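Local atomic coordinates of endonuclease 2 (Arabidopsis thaliana, PDB entry 4CXP), a protein that cuts RNA and single-stranded DNA, and to a lesser extent double-stranded DNA, as a metal-dependent nuclease of the S1/P1 family, leaving 5'-phosphorylated products. Residues A[41-46]-A[115-120]; A[55-60]-A[81-86]. All coordinates share one frame; numbering follows the deposited sequence.

Contact 1 of 2, residues A[41-46]-A[115-120]; sequences CLWADR and LLFVSH. With ZN (zinc ion), chain E; SO4 (sulfate ion), chain K.
His120 and Cys41 meet through a nearly straight hydrogen bond: His120 ND1 donates to the carbonyl O of Cys41 over 2.8 Å, with the oxygen almost in the ring plane. With CG anti to the backbone N (chi1 -175°), the ring swings off helix 111-124 toward the 41-46 loop. CB of Ala44 sits over one face of the His120 ring, offset toward its rim, 3.6 Å from His120 CG; a methyl suits so short a distance. Trp43 meets the helix one turn earlier, at Leu116 and Phe117. Leu116 CD1 lies over the five-membered ring of Trp43, and Trp43 CZ3 points at the centre of the Phe117 face, 3.6 Å from Phe117 CZ, an edge-to-face pair with planes 66° apart. Trp43 NE1 donates to O3 of a sulfate, probably from the crystallisation liquor, at 3.0 Å. An alanine at Trp43 would probably leave the Phe117 face without its edge partner and open a gap beside Leu116, besides costing the sulfate one donor. A disulfide ties Cys41 to Cys10 of helix 3-15. His120 NE2 binds zinc at 2.2 Å. Asp45 OD1 binds the same ion, and His58 and Asp124 are further ligands of this metal site of the S1/P1 nuclease. Because ND1 spends its hydrogen on Cys41, NE2 is left to offer its lone pair to the metal, and the hydrogen bond and the metal bond together are likely to hold the ring's rotation.

Contact 2 of 2, residues A[55-60]-A[81-86]; sequences SPLHYI and KGRCVA. With ZN (zinc ion), chain E; NAG (2-acetamido-2-deoxy-beta-D-glucopyranose), chain B; NAG (2-acetamido-2-deoxy-beta-D-glucopyranose), chain C.
Val85 sits against the backbone of Leu57 and His58, and its side chain touches the 55-60 segment with every carbon. Val85 CA already makes a CA-H...O contact with Leu57 O at 3.0 Å. Val85 CB lies 3.1 Å from the same Leu57 O and also abuts His58 C, so the packing is tight from the first atom. From there the side chain forks. Val85 CG1, held between the backbone N and the carbonyl carbon (chi1 68°), reaches Ile60 and rests 3.8 Å from both Ile60 CG1 and Ile60 CD1, the two side chains crossing at about a right angle. Val85 CG2, the other tip, stays near Leu57 O at 3.3 Å. A beta-branched residue suits this place, since one methyl serves Ile60 while the other fits the neighbouring carbonyl. The backbone is used as well: Val85 N donates to Tyr59 O over 3.0 Å, approaching from above the carbonyl plane. This is the first turn of helix 85-96, with Cys84 as N-cap, where amide hydrogens have no earlier helical carbonyl to bind, and Tyr59 supplies one. Cys84 is disulfide-bonded to Cys74. Leu57 CD2 lies over one face of the Arg83 guanidinium. Arg83 NH1 and NH2 both donate, in the guanidinium plane, to O3 of the chain B NAG, a sugar of the glycan on Asn91; the bond from Arg83 NH1 to that O3 is 3.0 Å, while NH2 also bonds Trp53 O.

The centres of the two contacts lie about 14 Å apart, and contact 2 is nested along the chain inside the loop that contact 1 closes: 41-46 comes first, then 55-60, 81-86 and 115-120. The connection between helix 19-28 and strand 60-62, including the strand's first residue, supplies the first segment of each pair; the successive helices 85-96 and 111-124, with the residues leading into the former, supply the second. These helices also pack together, since Tyr92 stacks on Phe117 and Val85 touches Phe121, while Leu57 reaches Phe121 from the 55-60 segment. The contacts converge on one zinc, to which contact 1 brings Asp45 and His120 and contact 2 brings His58. Residues distant in sequence thereby form one of the nuclease's metal sites.

Contact 1 of 2, residues A[41-46]-A[115-120]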
loop_
_atom_site.group_PDB
_atom_site.type_symbol
_atom_site.label_atom_id
_atom_site.label_comp_id
_atom_site.label_asym_id
_atom_site.label_seq_id
_atom_site.Cartn_x
_atom_site.Cartn_y
_atom_site.Cartn_z
ATOM N N CYS A 41 -3.020 4.630 10.295
ATOM C CA CYS A 41 -2.616 3.741 9.188
ATOM C C CYS A 41 -1.101 3.584 9.041
ATOM O O CYS A 41 -0.681 2.820 8.186
ATOM C CB CYS A 41 -3.317 4.085 7.857
ATOM S SG CYS A 41 -5.013 3.447 7.876
ATOM N N LEU A 42 -0.316 4.196 9.927
ATOM C CA LEU A 42 1.124 3.918 10.068
ATOM C C LEU A 42 1.460 3.129 11.339
ATOM O O LEU A 42 2.623 2.799 11.566
ATOM C CB LEU A 42 1.965 5.207 10.007
ATOM C CG LEU A 42 3.234 5.178 9.153
ATOM C CD1 LEU A 42 2.992 4.877 7.699
ATOM C CD2 LEU A 42 3.952 6.508 9.300
ATOM N N TRP A 43 0.454 2.772 12.131
ATOM C CA TRP A 43 0.700 2.029 13.360
ATOM C C TRP A 43 1.522 0.776 13.098
ATOM O O TRP A 43 2.451 0.481 13.838
ATOM C CB TRP A 43 -0.625 1.664 14.042
ATOM C CG TRP A 43 -0.466 0.755 15.208
ATOM C CD1 TRP A 43 -0.207 1.106 16.499
ATOM C CD2 TRP A 43 -0.555 -0.677 15.192
ATOM N NE1 TRP A 43 -0.114 -0.010 17.285
ATOM C CE2 TRP A 43 -0.329 -1.119 16.512
ATOM C CE3 TRP A 43 -0.813 -1.622 14.198
ATOM C CZ2 TRP A 43 -0.338 -2.455 16.858
ATOM C CZ3 TRP A 43 -0.796 -2.958 14.537
ATOM C CH2 TRP A 43 -0.575 -3.361 15.861
ATOM N N ALA A 44 1.236 0.058 12.017
ATOM C CA ALA A 44 1.972 -1.170 11.778
ATOM C C ALA A 44 3.470 -0.916 11.633
ATOM O O ALA A 44 4.296 -1.725 12.041
ATOM C CB ALA A 44 1.443 -1.902 10.565
ATOM N N ASP A 45 3.841 0.195 11.006
ATOM C CA ASP A 45 5.266 0.503 10.893
ATOM C C ASP A 45 5.916 0.735 12.263
ATOM O O ASP A 45 7.096 0.445 12.419
ATOM C CB ASP A 45 5.513 1.722 10.005
ATOM C CG ASP A 45 5.563 1.419 8.543
ATOM O OD1 ASP A 45 5.542 0.261 8.114
ATOM O OD2 ASP A 45 5.618 2.418 7.804
ATOM N N ARG A 46 5.134 1.198 13.232
ATOM C CA ARG A 46 5.633 1.517 14.568
ATOM C C ARG A 46 5.710 0.317 15.502
ATOM O O ARG A 46 6.104 0.471 16.637
ATOM C CB ARG A 46 4.776 2.609 15.203
ATOM C CG ARG A 46 4.920 3.946 14.512
ATOM C CD ARG A 46 4.334 5.059 15.362
ATOM N NE ARG A 46 2.889 4.928 15.514
ATOM C CZ ARG A 46 2.269 4.487 16.608
ATOM N NH1 ARG A 46 2.959 4.127 17.698
ATOM N NH2 ARG A 46 0.950 4.427 16.607
ATOM N N LEU A 115 -7.460 -4.868 12.255
ATOM C CA LEU A 115 -7.912 -3.774 11.394
ATOM C C LEU A 115 -6.738 -2.897 10.971
ATOM O O LEU A 115 -6.621 -2.522 9.800
ATOM C CB LEU A 115 -8.979 -2.945 12.124
ATOM C CG LEU A 115 -9.437 -1.702 11.368
ATOM C CD1 LEU A 115 -10.077 -2.035 10.011
ATOM C CD2 LEU A 115 -10.378 -0.893 12.248
ATOM N N LEU A 116 -5.884 -2.541 11.920
ATOM C CA LEU A 116 -4.771 -1.657 11.625
ATOM C C LEU A 116 -3.739 -2.328 10.730
ATOM O O LEU A 116 -3.154 -1.680 9.857
ATOM C CB LEU A 116 -4.145 -1.134 12.922
ATOM C CG LEU A 116 -5.087 -0.330 13.826
ATOM C CD1 LEU A 116 -4.326 0.171 15.031
ATOM C CD2 LEU A 116 -5.751 0.833 13.085
ATOM N N PHE A 117 -3.517 -3.616 10.935
ATOM C CA PHE A 117 -2.624 -4.367 10.068
ATOM C C PHE A 117 -3.204 -4.491 8.655
ATOM O O PHE A 117 -2.508 -4.235 7.688
ATOM C CB PHE A 117 -2.356 -5.770 10.632
ATOM C CG PHE A 117 -1.295 -5.845 11.704
ATOM C CD1 PHE A 117 -0.028 -5.313 11.504
ATOM C CD2 PHE A 117 -1.546 -6.525 12.897
ATOM C CE1 PHE A 117 0.963 -5.457 12.455
ATOM C CE2 PHE A 117 -0.557 -6.668 13.851
ATOM C CZ PHE A 117 0.695 -6.138 13.636
ATOM N N VAL A 118 -4.468 -4.879 8.516
ATOM C CA VAL A 118 -4.957 -5.061 7.181
ATOM C C VAL A 118 -4.997 -3.712 6.429
ATOM O O VAL A 118 -4.730 -3.676 5.227
ATOM C CB VAL A 118 -6.269 -5.856 7.202
ATOM C CG1 VAL A 118 -7.449 -4.956 7.482
ATOM C CG2 VAL A 118 -6.429 -6.613 5.911
ATOM N N SER A 119 -5.289 -2.620 7.129
ATOM C CA SER A 119 -5.339 -1.318 6.501
ATOM C C SER A 119 -3.961 -0.916 5.986
ATOM O O SER A 119 -3.813 -0.461 4.857
ATOM C CB SER A 119 -5.891 -0.291 7.485
ATOM O OG SER A 119 -7.246 -0.605 7.808
ATOM N N HIS A 120 -2.949 -1.081 6.813
ATOM C CA HIS A 120 -1.590 -0.753 6.414
ATOM C C HIS A 120 -1.094 -1.687 5.306
ATOM O O HIS A 120 -0.508 -1.230 4.327
ATOM C CB HIS A 120 -0.653 -0.858 7.627
ATOM C CG HIS A 120 0.741 -0.435 7.334
ATOM N ND1 HIS A 120 1.167 0.862 7.479
ATOM C CD2 HIS A 120 1.819 -1.139 6.919
ATOM C CE1 HIS A 120 2.445 0.938 7.147
ATOM N NE2 HIS A 120 2.871 -0.265 6.815
HETATM ZN ZN ZN E . 4.862 -0.811 6.085
HETATM S S SO4 K . 1.130 1.860 20.397
HETATM O O1 SO4 K . 2.035 2.030 19.254
HETATM O O2 SO4 K . 1.941 1.525 21.589
HETATM O O3 SO4 K . 0.161 0.780 20.145
HETATM O O4 SO4 K . 0.399 3.121 20.642
HETATM O O HOH W 1 -1.471 0.453 10.758
#

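Contact 2 of 2, residues A[55-60]-A[81-86]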
loop_
_atom_site.group_PDB
_atom_site.type_symbol
_atom_site.label_atom_id
_atom_site.label_comp_id
_atom_site.label_asym_id
_atom_site.label_seq_id
_atom_site.Cartn_x
_atom_site.Cartn_y
_atom_site.Cartn_z
ATOM N N SER A 55 7.903 -7.684 10.875
ATOM C CA SER A 55 8.682 -6.893 9.924
ATOM C C SER A 55 8.608 -7.444 8.484
ATOM O O SER A 55 8.385 -6.673 7.561
ATOM C CB SER A 55 10.119 -6.681 10.434
ATOM O OG SER A 55 10.214 -5.525 11.273
ATOM N N PRO A 56 8.721 -8.771 8.285
ATOM C CA PRO A 56 8.656 -9.306 6.903
ATOM C C PRO A 56 7.263 -9.227 6.281
ATOM O O PRO A 56 7.113 -9.431 5.075
ATOM C CB PRO A 56 9.100 -10.763 7.055
ATOM C CG PRO A 56 9.955 -10.722 8.300
ATOM C CD PRO A 56 9.195 -9.807 9.223
ATOM N N LEU A 57 6.248 -8.926 7.089
ATOM C CA LEU A 57 4.878 -8.877 6.616
ATOM C C LEU A 57 4.560 -7.632 5.812
ATOM O O LEU A 57 3.454 -7.523 5.291
ATOM C CB LEU A 57 3.909 -8.989 7.805
ATOM C CG LEU A 57 4.078 -10.236 8.679
ATOM C CD1 LEU A 57 3.003 -10.238 9.754
ATOM C CD2 LEU A 57 4.063 -11.543 7.893
ATOM N N HIS A 58 5.505 -6.693 5.694
ATOM C CA HIS A 58 5.252 -5.461 4.944
ATOM C C HIS A 58 5.550 -5.589 3.460
ATOM O O HIS A 58 5.200 -4.686 2.697
ATOM C CB HIS A 58 6.068 -4.301 5.517
ATOM C CG HIS A 58 5.641 -3.912 6.893
ATOM N ND1 HIS A 58 5.072 -2.699 7.181
ATOM C CD2 HIS A 58 5.655 -4.624 8.046
ATOM C CE1 HIS A 58 4.761 -2.682 8.468
ATOM N NE2 HIS A 58 5.103 -3.837 9.016
ATOM N N TYR A 59 6.192 -6.672 3.015
ATOM C CA TYR A 59 6.669 -6.733 1.645
ATOM C C TYR A 59 6.690 -8.168 1.144
ATOM O O TYR A 59 6.380 -9.119 1.877
ATOM C CB TYR A 59 8.060 -6.048 1.538
ATOM C CG TYR A 59 9.078 -6.686 2.451
ATOM C CD1 TYR A 59 9.762 -7.850 2.080
ATOM C CD2 TYR A 59 9.334 -6.162 3.707
ATOM C CE1 TYR A 59 10.670 -8.443 2.942
ATOM C CE2 TYR A 59 10.230 -6.763 4.563
ATOM C CZ TYR A 59 10.901 -7.901 4.179
ATOM O OH TYR A 59 11.787 -8.492 5.050
ATOM N N ILE A 60 7.066 -8.305 -0.132
ATOM C CA ILE A 60 7.339 -9.576 -0.798
ATOM C C ILE A 60 8.663 -9.407 -1.525
ATOM O O ILE A 60 8.837 -8.445 -2.269
ATOM C CB ILE A 60 6.259 -9.952 -1.823
ATOM C CG1 ILE A 60 4.928 -10.184 -1.133
ATOM C CG2 ILE A 60 6.667 -11.180 -2.595
ATOM C CD1 ILE A 60 3.720 -10.158 -2.031
ATOM N N LYS A 81 6.661 -20.207 4.971
ATOM C CA LYS A 81 5.626 -19.876 3.999
ATOM C C LYS A 81 4.532 -19.056 4.637
ATOM O O LYS A 81 4.147 -19.284 5.783
ATOM C CB LYS A 81 5.006 -21.148 3.432
ATOM N N GLY A 82 4.046 -18.076 3.889
ATOM C CA GLY A 82 2.981 -17.204 4.370
ATOM C C GLY A 82 3.458 -15.893 4.950
ATOM O O GLY A 82 2.669 -14.977 5.116
ATOM N N ARG A 83 4.748 -15.782 5.240
ATOM C CA ARG A 83 5.236 -14.620 5.955
ATOM C C ARG A 83 5.714 -13.533 4.986
ATOM O O ARG A 83 6.901 -13.271 4.819
ATOM C CB ARG A 83 6.263 -15.017 7.001
ATOM C CG ARG A 83 5.682 -16.065 7.969
ATOM C CD ARG A 83 6.323 -16.033 9.327
ATOM N NE ARG A 83 6.031 -14.791 10.022
ATOM C CZ ARG A 83 4.914 -14.529 10.704
ATOM N NH1 ARG A 83 3.940 -15.416 10.817
ATOM N NH2 ARG A 83 4.790 -13.372 11.322
ATOM N N CYS A 84 4.720 -12.899 4.377
ATOM C CA CYS A 84 4.899 -11.789 3.460
ATOM C C CYS A 84 3.605 -10.972 3.492
ATOM O O CYS A 84 2.627 -11.381 4.115
ATOM C CB CYS A 84 5.209 -12.280 2.042
ATOM S SG CYS A 84 3.772 -12.763 1.042
ATOM N N VAL A 85 3.574 -9.835 2.810
ATOM C CA VAL A 85 2.401 -8.972 2.897
ATOM C C VAL A 85 1.124 -9.640 2.376
ATOM O O VAL A 85 0.049 -9.368 2.900
ATOM C CB VAL A 85 2.690 -7.593 2.250
ATOM C CG1 VAL A 85 2.880 -7.652 0.746
ATOM C CG2 VAL A 85 1.645 -6.579 2.637
ATOM N N ALA A 86 1.214 -10.468 1.333
ATOM C CA ALA A 86 0.026 -11.198 0.877
ATOM C C ALA A 86 -0.500 -12.145 1.960
ATOM O O ALA A 86 -1.695 -12.199 2.232
ATOM C CB ALA A 86 0.296 -11.963 -0.420
HETATM ZN ZN ZN E . 4.862 -0.811 6.085
HETATM C C1 NAG B . -1.336 -13.537 11.949
HETATM C C2 NAG B . 0.212 -13.558 11.774
HETATM C C3 NAG B . 0.847 -14.112 13.043
HETATM C C4 NAG B . 0.352 -13.316 14.251
HETATM C C5 NAG B . -1.169 -13.155 14.237
HETATM C C6 NAG B . -1.653 -12.150 15.264
HETATM C C7 NAG B . 0.792 -13.803 9.392
HETATM C C8 NAG B . 1.268 -14.705 8.304
HETATM N N2 NAG B . 0.678 -14.323 10.620
HETATM O O3 NAG B . 2.275 -14.097 12.918
HETATM O O4 NAG B . 0.631 -13.954 15.482
HETATM O O5 NAG B . -1.669 -12.702 12.994
HETATM O O6 NAG B . -0.997 -10.915 15.046
HETATM O O7 NAG B . 0.500 -12.623 9.159
HETATM C C1 NAG C . 1.884 -13.713 16.066
HETATM C C2 NAG C . 1.761 -13.952 17.578
HETATM C C3 NAG C . 3.113 -13.784 18.246
HETATM C C4 NAG C . 4.149 -14.658 17.561
HETATM C C5 NAG C . 4.118 -14.447 16.047
HETATM C C6 NAG C . 5.043 -15.400 15.310
HETATM C C7 NAG C . -0.448 -13.474 18.503
HETATM C C8 NAG C . -1.329 -12.494 19.219
HETATM N N2 NAG C . 0.791 -13.075 18.225
HETATM O O3 NAG C . 3.014 -14.102 19.620
HETATM O O4 NAG C . 5.414 -14.276 18.088
HETATM O O5 NAG C . 2.814 -14.645 15.547
HETATM O O6 NAG C . 4.892 -15.242 13.917
HETATM O O7 NAG C . -0.884 -14.580 18.192
HETATM O O HOH W 2 8.529 -11.384 3.532
#